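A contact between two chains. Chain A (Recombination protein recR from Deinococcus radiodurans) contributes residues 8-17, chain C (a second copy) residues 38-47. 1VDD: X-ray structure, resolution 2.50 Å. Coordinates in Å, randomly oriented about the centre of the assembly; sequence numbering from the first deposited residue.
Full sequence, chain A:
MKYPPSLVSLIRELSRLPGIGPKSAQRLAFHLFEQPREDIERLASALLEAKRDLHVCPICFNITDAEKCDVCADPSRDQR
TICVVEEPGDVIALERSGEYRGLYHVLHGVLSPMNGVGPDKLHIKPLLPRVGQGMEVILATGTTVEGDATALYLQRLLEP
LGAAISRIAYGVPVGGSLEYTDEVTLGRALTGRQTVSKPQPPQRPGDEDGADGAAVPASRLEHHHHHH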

# COMPACT_ATOMS: atom_id res chain seq x y z
N VAL A 8 -12.02 -17.85 21.17
CA VAL A 8 -12.15 -16.44 21.48
C VAL A 8 -10.94 -16.01 22.29
O VAL A 8 -10.47 -14.88 22.16
CB VAL A 8 -13.45 -16.17 22.28
CG1 VAL A 8 -13.39 -14.81 22.94
CG2 VAL A 8 -14.64 -16.24 21.35
N SER A 9 -10.42 -16.92 23.10
CA SER A 9 -9.28 -16.61 23.94
C SER A 9 -7.97 -16.50 23.16
O SER A 9 -7.10 -15.69 23.50
CB SER A 9 -9.13 -17.67 25.02
OG SER A 9 -7.95 -17.44 25.77
N LEU A 10 -7.84 -17.31 22.12
CA LEU A 10 -6.63 -17.29 21.32
C LEU A 10 -6.60 -16.03 20.46
O LEU A 10 -5.57 -15.37 20.34
CB LEU A 10 -6.56 -18.52 20.41
CG LEU A 10 -5.23 -19.27 20.31
CD1 LEU A 10 -5.29 -20.19 19.10
CD2 LEU A 10 -4.07 -18.32 20.19
N ILE A 11 -7.74 -15.70 19.86
CA ILE A 11 -7.84 -14.53 19.00
C ILE A 11 -7.40 -13.30 19.76
O ILE A 11 -6.65 -12.47 19.25
CB ILE A 11 -9.29 -14.30 18.50
CG1 ILE A 11 -9.86 -15.58 17.90
CG2 ILE A 11 -9.30 -13.21 17.44
CD1 ILE A 11 -9.07 -16.13 16.77
N ARG A 12 -7.88 -13.20 20.99
CA ARG A 12 -7.57 -12.07 21.85
C ARG A 12 -6.07 -11.98 22.07
O ARG A 12 -5.43 -11.04 21.62
CB ARG A 12 -8.30 -12.26 23.17
CG ARG A 12 -8.32 -11.06 24.07
CD ARG A 12 -8.90 -11.48 25.40
NE ARG A 12 -8.16 -12.61 25.97
CZ ARG A 12 -8.55 -13.30 27.04
NH1 ARG A 12 -9.68 -12.98 27.67
NH2 ARG A 12 -7.82 -14.32 27.48
N GLU A 13 -5.50 -12.97 22.75
CA GLU A 13 -4.07 -12.97 23.01
C GLU A 13 -3.22 -12.75 21.75
O GLU A 13 -2.23 -12.00 21.81
CB GLU A 13 -3.66 -14.27 23.71
CG GLU A 13 -4.34 -14.49 25.06
CD GLU A 13 -4.36 -13.23 25.91
OE1 GLU A 13 -3.27 -12.71 26.23
OE2 GLU A 13 -5.47 -12.74 26.24
N LEU A 14 -3.57 -13.38 20.63
CA LEU A 14 -2.77 -13.19 19.42
C LEU A 14 -2.91 -11.75 18.96
O LEU A 14 -1.91 -11.09 18.68
CB LEU A 14 -3.21 -14.13 18.28
CG LEU A 14 -2.81 -15.61 18.39
CD1 LEU A 14 -3.56 -16.42 17.37
CD2 LEU A 14 -1.32 -15.78 18.19
N SER A 15 -4.14 -11.26 18.93
CA SER A 15 -4.44 -9.88 18.52
C SER A 15 -3.80 -8.82 19.42
O SER A 15 -3.81 -7.63 19.10
CB SER A 15 -5.94 -9.65 18.50
OG SER A 15 -6.45 -9.55 19.81
N ARG A 16 -3.26 -9.25 20.55
CA ARG A 16 -2.62 -8.36 21.50
C ARG A 16 -1.18 -8.11 21.03
O ARG A 16 -0.46 -7.26 21.55
CB ARG A 16 -2.66 -9.01 22.89
CG ARG A 16 -1.94 -8.28 24.01
CD ARG A 16 -2.51 -8.70 25.36
NE ARG A 16 -3.83 -8.09 25.58
CZ ARG A 16 -4.88 -8.71 26.10
NH1 ARG A 16 -4.80 -9.99 26.46
NH2 ARG A 16 -6.02 -8.06 26.26
N LEU A 17 -0.77 -8.85 20.00
CA LEU A 17 0.56 -8.73 19.44
C LEU A 17 0.61 -7.62 18.40
O LEU A 17 -0.38 -7.35 17.72
CB LEU A 17 0.98 -10.05 18.80
CG LEU A 17 1.05 -11.27 19.70
CD1 LEU A 17 1.30 -12.52 18.87
CD2 LEU A 17 2.16 -11.07 20.70
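Chain C 38-47: EDIERLASAL

Residues 38-47 of chain C form a continuous α-helix, part of a longer one, that packs on the helix of chain A beginning before Val A8. The two run in roughly opposite senses: the angle between their N-to-C directions is 141° (signed crossing angle -141°), and the axes approach to 8.9 Å. The register descends along chain C as it climbs along chain A. The CA of Leu A10 lies 5.1 Å from the CA of Ala C46, and the CA of Glu A13 lies 5.6 Å from the CA of Leu C43. Together the two stretches bury 451 Å², much of it on Glu A13, Leu C43 and Ala C46.

Glu A13 is the centre of the contact. Its CA-to-CB bond points toward chain C, and its aliphatic part lies against the helix there: CB of Glu A13 is 4.3 Å from both CA and CD2 of Leu C43, and CG of Glu A13 is 4.2 Å from CB of Ala C46. Chi angles of -61° and -44° (m, m) fold the carboxylate into a cluster of arginines. Within chain A, OE2 of Glu A13 forms salt bridges with NE of Arg A12 (2.7 Å, including a weak hydrogen bond) and NH1 of Arg A16 (2.8 Å). Across the interface, OE1 of Glu A13 makes a salt bridge with NE of Arg C42 at 3.4 Å. That oxygen lies over one face of the guanidinium, so the attraction is between charges alone, with no N-H pointing at it. The arrangement also brings like charges close, NH1 of Arg A16 being 3.7 Å from NH2 of Arg C42; the negative Glu A13 bridges to both arginines.

Ala C46 points its CB toward chain A at the place where the CA atoms of the register pairs come nearest. CB of Ala C46 is 3.8 Å from OG of Ser A9 and 4.4 Å from CG of Leu A10, whose CG also lies 3.6 Å from the O of Ala C46. Leu A10 reaches on to Leu C47, with 4.0 Å between their CD2 atoms.

Leu C43 leaves its backbone sideways, but its end comes nearer to chain A (chi1 -154°, t). Besides meeting Glu A13, its CD2 approaches CD2 of Leu A14 at 4.3 Å, adding an apolar contact beside the charged cluster. OD2 of Asp C39 sits 4.1 Å from CD of Arg A16. No hydrogen bond crosses between the stretches; apolar packing and one salt bridge join them.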

# COMPACT_ATOMS: atom_id res chain seq x y z
N GLU C 38 2.90 -13.01 32.91
CA GLU C 38 1.49 -13.35 32.78
C GLU C 38 1.06 -13.30 31.33
O GLU C 38 0.44 -14.23 30.82
CB GLU C 38 0.62 -12.39 33.60
CG GLU C 38 0.92 -12.42 35.07
CD GLU C 38 2.37 -12.08 35.37
OE1 GLU C 38 2.78 -10.93 35.08
OE2 GLU C 38 3.11 -12.96 35.87
N ASP C 39 1.39 -12.20 30.66
CA ASP C 39 1.04 -12.06 29.26
C ASP C 39 1.52 -13.28 28.48
O ASP C 39 0.78 -13.85 27.70
CB ASP C 39 1.63 -10.78 28.67
CG ASP C 39 0.87 -9.53 29.11
OD1 ASP C 39 0.68 -9.37 30.33
OD2 ASP C 39 0.47 -8.72 28.24
N ILE C 40 2.76 -13.68 28.72
CA ILE C 40 3.33 -14.84 28.04
C ILE C 40 2.60 -16.12 28.41
O ILE C 40 2.21 -16.89 27.54
CB ILE C 40 4.81 -15.02 28.39
CG1 ILE C 40 5.54 -13.70 28.20
CG2 ILE C 40 5.41 -16.07 27.50
CD1 ILE C 40 5.39 -13.11 26.83
N GLU C 41 2.41 -16.34 29.70
CA GLU C 41 1.72 -17.54 30.15
C GLU C 41 0.32 -17.62 29.52
O GLU C 41 -0.12 -18.69 29.08
CB GLU C 41 1.62 -17.55 31.68
CG GLU C 41 2.92 -17.93 32.40
CD GLU C 41 2.88 -17.67 33.91
OE1 GLU C 41 3.75 -18.22 34.63
OE2 GLU C 41 2.01 -16.91 34.39
N ARG C 42 -0.36 -16.49 29.45
CA ARG C 42 -1.71 -16.46 28.89
C ARG C 42 -1.72 -16.78 27.39
O ARG C 42 -2.69 -17.33 26.87
CB ARG C 42 -2.32 -15.09 29.16
CG ARG C 42 -3.82 -15.09 29.22
CD ARG C 42 -4.35 -13.96 30.09
NE ARG C 42 -4.02 -12.63 29.59
CZ ARG C 42 -2.88 -11.99 29.84
NH1 ARG C 42 -1.93 -12.56 30.58
NH2 ARG C 42 -2.68 -10.78 29.35
N LEU C 43 -0.63 -16.45 26.71
CA LEU C 43 -0.52 -16.72 25.28
C LEU C 43 -0.20 -18.21 25.08
O LEU C 43 -0.72 -18.85 24.17
CB LEU C 43 0.60 -15.87 24.66
CG LEU C 43 0.61 -15.47 23.17
CD1 LEU C 43 2.04 -15.46 22.70
CD2 LEU C 43 -0.18 -16.43 22.33
N ALA C 44 0.66 -18.74 25.94
CA ALA C 44 1.07 -20.15 25.84
C ALA C 44 -0.09 -21.10 26.12
O ALA C 44 -0.28 -22.09 25.42
CB ALA C 44 2.22 -20.43 26.79
N SER C 45 -0.87 -20.78 27.14
CA SER C 45 -2.01 -21.59 27.51
C SER C 45 -3.11 -21.52 26.44
O SER C 45 -3.66 -22.54 26.04
CB SER C 45 -2.56 -21.14 28.87
OG SER C 45 -3.00 -19.79 28.83
N ALA C 46 -3.42 -20.31 25.98
CA ALA C 46 -4.45 -20.13 24.97
C ALA C 46 -4.15 -20.99 23.75
O ALA C 46 -5.06 -21.51 23.10
CB ALA C 46 -4.55 -18.69 24.57
N LEU C 47 -2.87 -21.14 23.43
CA LEU C 47 -2.50 -21.96 22.31
C LEU C 47 -2.86 -23.40 22.68
O LEU C 47 -3.67 -24.04 22.00
CB LEU C 47 -0.99 -21.83 22.04
CG LEU C 47 -0.55 -20.51 21.37
CD1 LEU C 47 0.92 -20.22 21.65
CD2 LEU C 47 -0.84 -20.58 19.86